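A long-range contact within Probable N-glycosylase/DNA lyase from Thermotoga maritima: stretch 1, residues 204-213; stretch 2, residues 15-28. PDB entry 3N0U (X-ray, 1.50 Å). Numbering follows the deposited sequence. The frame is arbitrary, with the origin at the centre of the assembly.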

# COMPACT_ATOMS: atom_id res chain seq x y z
N LYS A 204 -5.89 7.35 5.50
CA LYS A 204 -5.45 8.72 5.21
C LYS A 204 -4.25 9.13 6.07
O LYS A 204 -3.37 9.85 5.62
CB LYS A 204 -6.60 9.71 5.44
CG LYS A 204 -7.63 9.66 4.35
CD LYS A 204 -8.70 10.69 4.49
CE LYS A 204 -9.72 10.52 3.38
NZ LYS A 204 -10.86 11.48 3.52
N PHE A 205 -4.25 8.68 7.31
CA PHE A 205 -3.16 9.00 8.23
C PHE A 205 -1.83 8.58 7.61
O PHE A 205 -0.84 9.30 7.71
CB PHE A 205 -3.37 8.29 9.58
CG PHE A 205 -2.42 8.72 10.64
CD1 PHE A 205 -2.40 10.04 11.06
CD2 PHE A 205 -1.56 7.82 11.24
CE1 PHE A 205 -1.52 10.45 12.05
CE2 PHE A 205 -0.69 8.23 12.25
CZ PHE A 205 -0.68 9.55 12.65
N ASP A 206 -1.82 7.42 6.97
CA ASP A 206 -0.61 6.94 6.29
C ASP A 206 -0.04 7.99 5.34
O ASP A 206 1.19 8.16 5.24
CB ASP A 206 -0.91 5.68 5.48
CG ASP A 206 0.28 5.19 4.70
OD1 ASP A 206 1.16 4.52 5.31
OD2 ASP A 206 0.32 5.45 3.49
N LEU A 207 -0.91 8.68 4.61
CA LEU A 207 -0.43 9.69 3.66
C LEU A 207 0.13 10.91 4.35
O LEU A 207 1.08 11.51 3.87
CB LEU A 207 -1.53 10.08 2.68
CG LEU A 207 -2.01 8.93 1.81
CD1 LEU A 207 -3.10 9.45 0.90
CD2 LEU A 207 -0.86 8.33 0.99
N TYR A 208 -0.44 11.29 5.49
CA TYR A 208 0.14 12.38 6.27
C TYR A 208 1.53 11.96 6.77
O TYR A 208 2.46 12.76 6.73
CB TYR A 208 -0.78 12.79 7.42
CG TYR A 208 -2.00 13.56 6.97
CD1 TYR A 208 -1.93 14.91 6.68
CD2 TYR A 208 -3.23 12.93 6.85
CE1 TYR A 208 -3.06 15.61 6.28
CE2 TYR A 208 -4.36 13.62 6.44
CZ TYR A 208 -4.26 14.97 6.17
OH TYR A 208 -5.34 15.68 5.75
N LEU A 209 1.67 10.72 7.24
CA LEU A 209 2.96 10.22 7.73
C LEU A 209 4.01 10.29 6.62
O LEU A 209 5.17 10.66 6.84
CB LEU A 209 2.84 8.79 8.23
CG LEU A 209 2.08 8.59 9.54
CD1 LEU A 209 1.97 7.11 9.84
CD2 LEU A 209 2.75 9.31 10.70
N TRP A 210 3.62 9.92 5.41
CA TRP A 210 4.59 9.93 4.31
C TRP A 210 4.95 11.33 3.84
O TRP A 210 6.05 11.55 3.33
CB TRP A 210 4.11 9.07 3.14
CG TRP A 210 4.64 7.68 3.22
CD1 TRP A 210 4.01 6.57 3.67
CD2 TRP A 210 5.95 7.27 2.83
NE1 TRP A 210 4.84 5.48 3.59
CE2 TRP A 210 6.04 5.89 3.07
CE3 TRP A 210 7.06 7.94 2.30
CZ2 TRP A 210 7.19 5.16 2.80
CZ3 TRP A 210 8.20 7.21 2.02
CH2 TRP A 210 8.26 5.84 2.27
N TYR A 211 4.04 12.29 4.02
CA TYR A 211 4.32 13.68 3.67
C TYR A 211 5.53 14.21 4.45
O TYR A 211 6.28 15.03 3.96
CB TYR A 211 3.08 14.56 3.91
CG TYR A 211 3.27 15.99 3.49
CD1 TYR A 211 3.02 16.37 2.19
CD2 TYR A 211 3.78 16.95 4.37
CE1 TYR A 211 3.22 17.68 1.78
CE2 TYR A 211 3.97 18.24 3.97
CZ TYR A 211 3.71 18.60 2.66
OH TYR A 211 3.92 19.88 2.24
N LEU A 212 5.73 13.69 5.64
CA LEU A 212 6.84 14.15 6.48
C LEU A 212 8.21 14.03 5.84
O LEU A 212 9.10 14.81 6.14
CB LEU A 212 6.87 13.40 7.81
CG LEU A 212 5.65 13.55 8.72
CD1 LEU A 212 5.85 12.68 9.98
CD2 LEU A 212 5.45 14.98 9.08
N VAL A 213 8.40 13.04 4.96
CA VAL A 213 9.71 12.73 4.43
C VAL A 213 10.22 13.83 3.49
O VAL A 213 11.26 14.49 3.74
CB VAL A 213 9.67 11.39 3.64
CG1 VAL A 213 11.03 11.06 3.05
CG2 VAL A 213 9.18 10.27 4.54
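Stretch 2, residues 15-28: ELLKELERIREEAK

Two helices from distant parts of one chain cross here almost at right angles, in a mostly apolar knobs-into-holes contact that carries a single direct hydrogen bond. Residues 15-28 are helical, as are residues 204-213, and each helix runs beyond its stretch. Their N-to-C directions make an angle of 94°, and the axes approach to 9.9 Å. Helices crossed so steeply cannot run side by side for long, so the contact, with 620 Å² buried in total, depends on a few well-placed side chains.

Interlocking is reciprocal. From stretch 2, Leu20 enters a pocket formed by Phe205, Tyr208, Leu209 and Leu212; its CD1 lies 3.7 Å from Phe205 CZ and 4.0 Å from Leu209 CD2, while its CD2 lies 3.9 Å from Leu212 CD1. In return, Leu212 settles among Leu16, Glu19, Leu20 and Ile23, its CD1 3.9 Å from Leu16 CD1 and its CD2 3.8 Å from Ile23 CG1. Tyr208 fills a third hole, between Leu20, Arg24, Ala27 and Lys28.

The backbones come nearest at a small residue: the CA atoms of Tyr208 and Ala27 are 6.9 Å apart, and Ala27 CB touches both tyrosines. Ala27 CB lies 4.0 Å from Tyr208 CD1 and covers one face of the Tyr211 ring in a CH-pi contact, 3.8 Å from the ring centroid. Ile23 CB lies 3.6 Å from Tyr211 CE2.

Polar groups complete the packing at the hydroxyl ends of the two tyrosines. Tyr211 OH donates a short hydrogen bond to Glu26 OE1, at 2.6 Å. Tyr208 OH instead accepts from a water, 2.8 Å from the water oxygen, and that water accepts in turn from Arg24 NE at 2.9 Å, bridging the helices. Each tyrosine thus combines apolar ring contacts with a hydrogen bond at its hydroxyl, direct for Tyr211 and through water for Tyr208.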

# COMPACT_ATOMS: atom_id res chain seq x y z
N GLU A 15 5.45 14.86 20.17
CA GLU A 15 6.31 15.53 19.20
C GLU A 15 5.90 15.15 17.77
O GLU A 15 5.82 16.00 16.88
CB GLU A 15 7.78 15.17 19.47
CG GLU A 15 8.75 15.88 18.54
CD GLU A 15 10.21 15.57 18.87
OE1 GLU A 15 10.55 15.42 20.06
OE2 GLU A 15 11.02 15.48 17.92
N LEU A 16 5.62 13.88 17.56
CA LEU A 16 5.15 13.42 16.25
C LEU A 16 3.82 14.06 15.90
O LEU A 16 3.64 14.55 14.78
CB LEU A 16 5.01 11.90 16.22
CG LEU A 16 4.43 11.30 14.93
CD1 LEU A 16 5.28 11.63 13.70
CD2 LEU A 16 4.29 9.80 15.09
N LEU A 17 2.87 14.06 16.83
CA LEU A 17 1.57 14.66 16.55
C LEU A 17 1.70 16.15 16.26
O LEU A 17 1.03 16.66 15.39
CB LEU A 17 0.59 14.41 17.68
CG LEU A 17 0.15 12.95 17.78
CD1 LEU A 17 -0.58 12.69 19.09
CD2 LEU A 17 -0.75 12.58 16.60
N LYS A 18 2.59 16.85 16.96
CA LYS A 18 2.74 18.27 16.72
C LYS A 18 3.31 18.54 15.34
O LYS A 18 2.86 19.46 14.65
CB LYS A 18 3.62 18.93 17.79
CG LYS A 18 2.91 19.03 19.14
CD LYS A 18 3.84 19.49 20.25
CE LYS A 18 4.45 20.84 19.94
NZ LYS A 18 5.27 21.33 21.08
N GLU A 19 4.28 17.73 14.92
CA GLU A 19 4.86 17.93 13.60
C GLU A 19 3.84 17.63 12.52
O GLU A 19 3.78 18.35 11.52
CB GLU A 19 6.09 17.06 13.40
CG GLU A 19 6.67 17.19 11.98
CD GLU A 19 7.00 18.64 11.55
OE1 GLU A 19 7.31 19.50 12.42
OE2 GLU A 19 6.96 18.91 10.33
N LEU A 20 3.03 16.60 12.72
CA LEU A 20 1.99 16.28 11.77
C LEU A 20 0.97 17.42 11.70
O LEU A 20 0.49 17.75 10.63
CB LEU A 20 1.28 14.98 12.12
CG LEU A 20 2.07 13.70 11.85
CD1 LEU A 20 1.48 12.55 12.65
CD2 LEU A 20 2.08 13.37 10.35
N GLU A 21 0.63 18.00 12.84
CA GLU A 21 -0.30 19.12 12.82
C GLU A 21 0.26 20.31 12.05
O GLU A 21 -0.49 21.02 11.42
CB GLU A 21 -0.71 19.55 14.22
CG GLU A 21 -1.46 18.48 15.02
CD GLU A 21 -2.87 18.19 14.56
OE1 GLU A 21 -3.26 18.62 13.46
OE2 GLU A 21 -3.60 17.49 15.31
N ARG A 22 1.58 20.50 12.08
CA ARG A 22 2.16 21.62 11.37
C ARG A 22 2.12 21.46 9.85
O ARG A 22 2.11 22.46 9.13
CB ARG A 22 3.61 21.85 11.78
CG ARG A 22 3.82 22.31 13.21
CD ARG A 22 5.31 22.51 13.47
NE ARG A 22 5.61 22.69 14.89
CZ ARG A 22 6.18 21.77 15.67
NH1 ARG A 22 6.56 20.60 15.17
NH2 ARG A 22 6.39 22.04 16.95
N ILE A 23 2.08 20.22 9.36
CA ILE A 23 2.00 20.01 7.91
C ILE A 23 0.59 19.70 7.45
O ILE A 23 0.35 19.58 6.26
CB ILE A 23 2.98 18.92 7.38
CG1 ILE A 23 2.81 17.56 8.05
CG2 ILE A 23 4.44 19.38 7.55
CD1 ILE A 23 1.59 16.78 7.62
N ARG A 24 -0.34 19.59 8.39
CA ARG A 24 -1.67 19.10 8.05
C ARG A 24 -2.38 19.96 7.02
O ARG A 24 -2.92 19.44 6.04
CB ARG A 24 -2.52 18.99 9.31
CG ARG A 24 -3.81 18.25 9.10
CD ARG A 24 -4.59 18.22 10.42
NE ARG A 24 -5.62 17.18 10.41
CZ ARG A 24 -6.00 16.49 11.46
NH1 ARG A 24 -6.92 15.56 11.32
NH2 ARG A 24 -5.47 16.73 12.68
N GLU A 25 -2.36 21.27 7.20
CA GLU A 25 -3.14 22.14 6.34
C GLU A 25 -2.61 22.07 4.91
O GLU A 25 -3.38 21.99 3.97
CB GLU A 25 -3.06 23.58 6.83
CG GLU A 25 -3.82 24.57 5.98
CD GLU A 25 -3.57 26.01 6.41
OE1 GLU A 25 -3.41 26.89 5.53
OE2 GLU A 25 -3.54 26.27 7.64
N GLU A 26 -1.30 22.07 4.77
CA GLU A 26 -0.72 22.07 3.44
C GLU A 26 -0.84 20.73 2.74
O GLU A 26 -0.91 20.67 1.51
CB GLU A 26 0.74 22.56 3.46
CG GLU A 26 1.76 21.63 4.05
CD GLU A 26 3.07 22.35 4.33
OE1 GLU A 26 4.14 21.80 3.99
OE2 GLU A 26 3.02 23.44 4.91
N ALA A 27 -0.81 19.65 3.52
CA ALA A 27 -0.86 18.32 2.97
C ALA A 27 -2.28 17.91 2.64
O ALA A 27 -2.49 17.08 1.75
CB ALA A 27 -0.21 17.31 3.91
N LYS A 28 -3.25 18.48 3.34
CA LYS A 28 -4.62 17.98 3.24
C LYS A 28 -5.17 17.94 1.82
O LYS A 28 -5.79 16.95 1.42
CB LYS A 28 -5.54 18.75 4.17
CG LYS A 28 -6.98 18.31 4.07
CD LYS A 28 -7.85 19.00 5.09
CE LYS A 28 -9.26 18.40 5.07
NZ LYS A 28 -10.12 19.02 6.11
O HOH W 1 -6.84 16.80 7.85